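Local coordinates for tryptophan synthase alpha chain (Campylobacter jejuni, PDB 3THA), which probably cleaves indoleglycerol phosphate to indole and glyceraldehyde 3-phosphate, as the alpha subunit of the enzyme that completes tryptophan synthesis, at residues Asn210-Asp213 with Val214-Met217; Gly227-Ile230 with Val231-Phe234; Ser181-Glu184 with Ala185-Gln188. One frame throughout, in Å; residues are numbered along the deposited sequence.

Contact 1: Asn210-Asp213 with Val214-Met217; sequences NNQD and VKRM
Arg216 reaches back over the first turn of its helix to the carboxylate of Asp213. Its CB lies 3.6 Å from the backbone O of Gln212, the same oxygen that accepts a weak hydrogen bond from Arg216 N. CG stands between the backbone N and the carbonyl carbon (chi1 79°), which sets it 3.7 Å from Asp213 O. The chain then bends at chi3, and the guanidinium turns one face to Gln212 O. At the tip, NH1 forms a salt bridge with Asp213 OD1 at 3.2 Å. Carboxylate and guanidinium planes stand 79° apart, with the oxygen well out of the guanidinium plane, so the attraction is one of charge and no N-H is aimed at it. The other carboxylate oxygen, OD2, accepts a hydrogen bond from Gln209 N.

The backbone of the turn converges on Asn211 O. Lys215 N approaches it in the carbonyl plane at 2.9 Å, whereas Val214 N, at 2.7 Å, sits above that plane. Branched and apolar, Val214 suits the buried side, where it packs on Val224 of strand 223-226; its CG2 is 4.1 Å from Asn211 ND2, an amide group that donates to Ile249 O. Asparagine also suits position 210, where a short side chain can bend back to accept from Asp213 N. The distance from that N to Asn210 OD1, 2.4 Å, is very short and its exact value doubtful. It is a capping bond at the turn leading into the short, weakly bonded helix 212-217 of a beta-alpha-beta unit in the TIM barrel.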
loop_
_atom_site.group_PDB
_atom_site.type_symbol
_atom_site.label_atom_id
_atom_site.label_comp_id
_atom_site.label_asym_id
_atom_site.label_seq_id
_atom_site.Cartn_x
_atom_site.Cartn_y
_atom_site.Cartn_z
ATOM N N ASN B 210 -10.945 8.590 -15.506
ATOM C CA ASN B 210 -12.045 8.906 -16.399
ATOM C C ASN B 210 -12.000 7.954 -17.609
ATOM O O ASN B 210 -11.179 7.042 -17.618
ATOM C CB ASN B 210 -11.902 10.394 -16.777
ATOM C CG ASN B 210 -12.234 10.687 -18.243
ATOM O OD1 ASN B 210 -11.445 10.378 -19.137
ATOM N ND2 ASN B 210 -13.393 11.321 -18.486
ATOM N N ASN B 211 -12.855 8.187 -18.614
ATOM C CA ASN B 211 -12.900 7.397 -19.854
ATOM C C ASN B 211 -12.066 7.912 -21.025
ATOM O O ASN B 211 -11.402 7.127 -21.681
ATOM C CB ASN B 211 -14.347 7.193 -20.336
ATOM C CG ASN B 211 -14.415 6.565 -21.725
ATOM O OD1 ASN B 211 -14.701 7.243 -22.707
ATOM N ND2 ASN B 211 -14.111 5.275 -21.814
ATOM N N GLN B 212 -12.145 9.206 -21.340
ATOM C CA GLN B 212 -11.291 9.789 -22.402
ATOM C C GLN B 212 -9.814 9.697 -21.915
ATOM O O GLN B 212 -8.880 9.764 -22.709
ATOM C CB GLN B 212 -11.688 11.249 -22.816
ATOM C CG GLN B 212 -13.175 11.748 -22.592
ATOM C CD GLN B 212 -14.193 11.452 -23.736
ATOM O OE1 GLN B 212 -14.257 10.330 -24.255
ATOM N NE2 GLN B 212 -15.026 12.464 -24.090
ATOM N N ASP B 213 -9.677 9.518 -20.594
ATOM C CA ASP B 213 -8.451 9.264 -19.826
ATOM C C ASP B 213 -7.992 7.837 -20.149
ATOM O O ASP B 213 -6.839 7.510 -19.974
ATOM C CB ASP B 213 -8.824 9.316 -18.331
ATOM C CG ASP B 213 -7.759 9.952 -17.424
ATOM O OD1 ASP B 213 -7.109 10.950 -17.773
ATOM O OD2 ASP B 213 -7.636 9.475 -16.282
ATOM N N VAL B 214 -8.910 6.973 -20.575
ATOM C CA VAL B 214 -8.494 5.636 -20.971
ATOM C C VAL B 214 -8.354 5.543 -22.472
ATOM O O VAL B 214 -7.537 4.771 -22.958
ATOM C CB VAL B 214 -9.367 4.471 -20.383
ATOM C CG1 VAL B 214 -10.137 4.927 -19.186
ATOM C CG2 VAL B 214 -10.262 3.835 -21.429
ATOM N N LYS B 215 -9.117 6.349 -23.205
ATOM C CA LYS B 215 -9.004 6.326 -24.657
ATOM C C LYS B 215 -7.655 6.910 -25.108
ATOM O O LYS B 215 -7.229 6.695 -26.250
ATOM C CB LYS B 215 -10.204 6.991 -25.340
ATOM C CG LYS B 215 -11.344 6.014 -25.674
ATOM C CD LYS B 215 -12.550 6.722 -26.309
ATOM C CE LYS B 215 -13.516 5.691 -26.918
ATOM N NZ LYS B 215 -14.979 6.020 -26.794
ATOM N N ARG B 216 -6.969 7.602 -24.199
ATOM C CA ARG B 216 -5.659 8.157 -24.525
ATOM C C ARG B 216 -4.520 7.193 -24.178
ATOM O O ARG B 216 -3.621 6.958 -24.983
ATOM C CB ARG B 216 -5.458 9.556 -23.914
ATOM C CG ARG B 216 -5.089 9.612 -22.438
ATOM C CD ARG B 216 -4.415 10.953 -22.104
ATOM N NE ARG B 216 -5.342 12.088 -22.131
ATOM C CZ ARG B 216 -5.718 12.763 -21.048
ATOM N NH1 ARG B 216 -5.224 12.439 -19.850
ATOM N NH2 ARG B 216 -6.581 13.767 -21.158
HETATM N N MSE B 217 -4.589 6.615 -22.989
HETATM C CA MSE B 217 -3.678 5.552 -22.607
HETATM C C MSE B 217 -3.734 4.395 -23.601
HETATM O O MSE B 217 -2.776 3.616 -23.701
HETATM C CB MSE B 217 -4.020 5.057 -21.207
HETATM C CG MSE B 217 -3.627 6.012 -20.099
HETATM SE SE MSE B 217 -1.668 6.174 -19.912
HETATM C CE MSE B 217 -1.669 7.646 -18.604
#

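Contact 2: Gly227-Ile230 with Val231-Phe234; sequences GTSI and VKCF
Ile230 and Phe234, one helical turn apart, lie side by side and point the same way. Ile230 is on the short helix 228-233, which follows strand 223-226, the eighth strand of the TIM barrel, and Phe234 comes directly after its last residue. Their apolar contact runs from Ile230 CG2 to Phe234 CE2, 3.9 Å apart. Both are large hydrophobic residues suited to a buried face: Phe234 packs on Ile242 and Ile246 of helix 239-248 and meets Phe33 edge to face, while Ile230 also touches Ala18 of strand 15-21. Val231 turns to that first strand as well, against Tyr19 and Val21, and the helix thus helps to cover the seam where the barrel closes.

Backbone hydrogen bonds hold the turn. The straightest runs from Val231 N to Gly227 O, 3.2 Å long with an N-H...O angle of 165°, and arrives nearly end-on to the carbonyl. Cys233 N follows with a bond to Ser229 O, also 3.2 Å. Weaker bonds of both the i to i+3 and the i to i+4 kind accompany these, so that Ile230 O accepts weakly from Cys233 N and from Phe234 N.

Van der Waals contact joins Lys232 to Ser229. The lysine, the exposed member, folds back along the serine: its chain bends at chi3 (76°), which brings CE to 3.4 Å from Ser229 OG. A small serine lets this aliphatic chain lie close to the backbone, and both residues also touch Gln209.

Packing between subunits is a separate matter: Thr228 lies against Asp57 of the second subunit, a predicted active-site residue of that other copy.

Phe234 has CG anti to its own carbonyl carbon (chi1 -76°); this brings the ring edge back to Ile230 O, which lies near the ring plane, 3.4 Å from Phe234 CD2.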
loop_
_atom_site.group_PDB
_atom_site.type_symbol
_atom_site.label_atom_id
_atom_site.label_comp_id
_atom_site.label_asym_id
_atom_site.label_seq_id
_atom_site.Cartn_x
_atom_site.Cartn_y
_atom_site.Cartn_z
ATOM N N GLY B 227 -7.789 0.928 -11.488
ATOM C CA GLY B 227 -7.762 0.452 -10.083
ATOM C C GLY B 227 -8.776 1.108 -9.129
ATOM O O GLY B 227 -9.966 0.749 -9.073
ATOM N N THR B 228 -8.279 2.073 -8.372
ATOM C CA THR B 228 -9.083 2.901 -7.492
ATOM C C THR B 228 -10.505 3.095 -8.002
ATOM O O THR B 228 -11.444 2.711 -7.312
ATOM C CB THR B 228 -8.400 4.271 -7.272
ATOM O OG1 THR B 228 -8.184 4.926 -8.553
ATOM C CG2 THR B 228 -7.048 4.026 -6.554
ATOM N N SER B 229 -10.641 3.651 -9.207
ATOM C CA SER B 229 -11.927 3.977 -9.799
ATOM C C SER B 229 -12.935 2.851 -9.921
ATOM O O SER B 229 -14.107 3.071 -9.636
ATOM C CB SER B 229 -11.724 4.581 -11.164
ATOM O OG SER B 229 -11.266 5.877 -10.981
ATOM N N ILE B 230 -12.501 1.669 -10.368
ATOM C CA ILE B 230 -13.398 0.528 -10.486
ATOM C C ILE B 230 -13.906 0.202 -9.096
ATOM O O ILE B 230 -15.107 0.127 -8.879
ATOM C CB ILE B 230 -12.735 -0.717 -11.165
ATOM C CG1 ILE B 230 -13.090 -0.789 -12.661
ATOM C CG2 ILE B 230 -13.309 -2.031 -10.601
ATOM C CD1 ILE B 230 -12.572 0.317 -13.498
ATOM N N VAL B 231 -12.993 0.060 -8.142
ATOM C CA VAL B 231 -13.395 -0.163 -6.761
ATOM C C VAL B 231 -14.478 0.860 -6.320
ATOM O O VAL B 231 -15.409 0.505 -5.580
ATOM C CB VAL B 231 -12.173 -0.197 -5.786
ATOM C CG1 VAL B 231 -12.636 -0.337 -4.322
ATOM C CG2 VAL B 231 -11.239 -1.358 -6.138
ATOM N N LYS B 232 -14.391 2.101 -6.816
ATOM C CA LYS B 232 -15.328 3.142 -6.400
ATOM C C LYS B 232 -16.723 2.809 -6.934
ATOM O O LYS B 232 -17.718 3.163 -6.319
ATOM C CB LYS B 232 -14.847 4.583 -6.753
ATOM C CG LYS B 232 -15.356 5.207 -8.082
ATOM C CD LYS B 232 -14.981 6.716 -8.221
ATOM C CE LYS B 232 -13.477 6.928 -8.594
ATOM N NZ LYS B 232 -13.111 8.318 -9.057
ATOM N N CYS B 233 -16.775 2.099 -8.056
ATOM C CA CYS B 233 -18.060 1.613 -8.611
ATOM C C CYS B 233 -18.729 0.656 -7.647
ATOM O O CYS B 233 -19.903 0.700 -7.460
ATOM C CB CYS B 233 -17.856 0.919 -9.968
ATOM S SG CYS B 233 -17.113 2.041 -11.182
ATOM N N PHE B 234 -17.953 -0.177 -6.994
ATOM C CA PHE B 234 -18.533 -1.159 -6.115
ATOM C C PHE B 234 -19.174 -0.610 -4.843
ATOM O O PHE B 234 -19.691 -1.378 -4.027
ATOM C CB PHE B 234 -17.494 -2.218 -5.770
ATOM C CG PHE B 234 -17.247 -3.198 -6.872
ATOM C CD1 PHE B 234 -17.556 -4.553 -6.704
ATOM C CD2 PHE B 234 -16.706 -2.787 -8.079
ATOM C CE1 PHE B 234 -17.293 -5.478 -7.725
ATOM C CE2 PHE B 234 -16.456 -3.707 -9.101
ATOM C CZ PHE B 234 -16.750 -5.058 -8.916
#

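Contact 3: Ser181-Glu184 with Ala185-Gln188; sequences SVEE and AILQ
Val182 and Ile186 meet on one flank of helix 180-195, one turn apart. From Val182 the branch CG1, anti to the backbone N (chi1 166°), leans along the helix and touches Ile186 CD1 at 3.8 Å. The two side chains run at a slant to one another. Beneath them lies the regular helical bond, from Ile186 N to Val182 O, 3.0 Å long, in the carbonyl plane and nearly straight at 166°. Ile186 CG1 also rests 3.4 Å from that same oxygen, so the isoleucine partly covers the carbonyl its own amide is bound to. The apolar branches of Val182 and Ile186 are of a size to meet across one turn and shield the carbonyl between them.

Glu183 comes next and is buried. Its OE2 accepts a hydrogen bond from Ile176 N in the loop before the helix; a glutamate is long enough to reach that amide. Its backbone oxygen faces Leu187, whose CD1 approaches to 3.3 Å, while Leu187 N makes a weak bond to it. Leucine supplies an apolar cover here and, like Ile186, packs on Val150.

Glu184 closes the segment. Its O accepts weakly from both Leu187 N, at 2.8 Å, and Gln188 N, at 3.3 Å. The side chain runs out extended from CG anti to the backbone N (chi1 -173°), which takes the carboxylate clear of its own backbone toward helix 212-217, whereas Gln188 NE2 donates weakly to Lys219 O.

Between the two segments the side-chain contacts are thus apolar. Of the two carboxylates, that of Glu183 makes a firm hydrogen bond, to the loop before the helix, while Glu184 adds at most a weak electrostatic link to its neighbour.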
loop_
_atom_site.group_PDB
_atom_site.type_symbol
_atom_site.label_atom_id
_atom_site.label_comp_id
_atom_site.label_asym_id
_atom_site.label_seq_id
_atom_site.Cartn_x
_atom_site.Cartn_y
_atom_site.Cartn_z
ATOM N N SER B 181 0.351 16.457 -20.870
ATOM C CA SER B 181 0.560 15.844 -22.199
ATOM C C SER B 181 2.053 15.585 -22.542
ATOM O O SER B 181 2.379 14.934 -23.547
ATOM C CB SER B 181 -0.145 16.658 -23.288
ATOM O OG SER B 181 0.412 17.959 -23.377
ATOM N N VAL B 182 2.949 16.080 -21.689
ATOM C CA VAL B 182 4.368 15.746 -21.766
ATOM C C VAL B 182 4.579 14.329 -21.258
ATOM O O VAL B 182 5.008 13.446 -22.010
ATOM C CB VAL B 182 5.211 16.679 -20.895
ATOM C CG1 VAL B 182 6.620 16.111 -20.705
ATOM C CG2 VAL B 182 5.243 18.092 -21.476
ATOM N N GLU B 183 4.281 14.144 -19.965
ATOM C CA GLU B 183 4.208 12.826 -19.291
ATOM C C GLU B 183 3.547 11.727 -20.166
ATOM O O GLU B 183 3.914 10.559 -20.065
ATOM C CB GLU B 183 3.544 12.948 -17.893
ATOM C CG GLU B 183 4.478 13.438 -16.739
ATOM C CD GLU B 183 5.129 12.299 -15.903
ATOM O OE1 GLU B 183 5.168 11.119 -16.346
ATOM O OE2 GLU B 183 5.605 12.589 -14.781
ATOM N N GLU B 184 2.619 12.105 -21.050
ATOM C CA GLU B 184 2.147 11.172 -22.072
ATOM C C GLU B 184 3.281 10.707 -23.004
ATOM O O GLU B 184 3.655 9.545 -22.962
ATOM C CB GLU B 184 1.009 11.771 -22.866
ATOM C CG GLU B 184 0.375 10.797 -23.817
ATOM C CD GLU B 184 -0.938 11.317 -24.381
ATOM O OE1 GLU B 184 -1.017 11.497 -25.615
ATOM O OE2 GLU B 184 -1.889 11.556 -23.594
ATOM N N ALA B 185 3.846 11.611 -23.813
ATOM C CA ALA B 185 5.007 11.287 -24.693
ATOM C C ALA B 185 6.202 10.573 -24.013
ATOM O O ALA B 185 6.840 9.690 -24.600
ATOM C CB ALA B 185 5.483 12.536 -25.450
ATOM N N ILE B 186 6.496 10.944 -22.773
ATOM C CA ILE B 186 7.496 10.231 -21.999
ATOM C C ILE B 186 7.200 8.733 -21.948
ATOM O O ILE B 186 8.115 7.900 -22.107
ATOM C CB ILE B 186 7.573 10.770 -20.581
ATOM C CG1 ILE B 186 7.897 12.263 -20.625
ATOM C CG2 ILE B 186 8.598 9.990 -19.784
ATOM C CD1 ILE B 186 8.047 12.926 -19.279
ATOM N N LEU B 187 5.923 8.408 -21.741
ATOM C CA LEU B 187 5.462 7.030 -21.617
ATOM C C LEU B 187 5.662 6.251 -22.899
ATOM O O LEU B 187 6.151 5.115 -22.879
ATOM C CB LEU B 187 3.965 6.975 -21.225
ATOM C CG LEU B 187 3.642 7.048 -19.735
ATOM C CD1 LEU B 187 2.291 7.714 -19.545
ATOM C CD2 LEU B 187 3.665 5.663 -19.091
ATOM N N GLN B 188 5.263 6.848 -24.011
ATOM C CA GLN B 188 5.531 6.259 -25.304
ATOM C C GLN B 188 7.026 6.021 -25.540
ATOM O O GLN B 188 7.394 5.072 -26.258
ATOM C CB GLN B 188 4.933 7.118 -26.411
ATOM C CG GLN B 188 3.476 6.785 -26.724
ATOM C CD GLN B 188 2.875 7.706 -27.767
ATOM O OE1 GLN B 188 3.060 8.926 -27.729
ATOM N NE2 GLN B 188 2.146 7.128 -28.701
#

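Overall arrangement
The three contacts follow the chain in the order 3, 1, 2 and lie on helices after barrel strands six, seven and eight. Contacts 1 and 3 touch, with centres about 14 Å apart: CE of selenomethionine Met217 meets Leu187 CD1 at 4.1 Å, and Glu184 OE2 forms a long, weak ion pair with Arg216 NE. Contact 2 lies about 15 Å from contact 1 between centres, with nearest atoms about 5 Å apart; Gln209 lies between them, in contact with both. Contact 2 alone approaches the predicted active site, Gly227 being about 6 Å from the side chain of Glu46, the probable proton acceptor; contacts 1 and 3 are more peripheral.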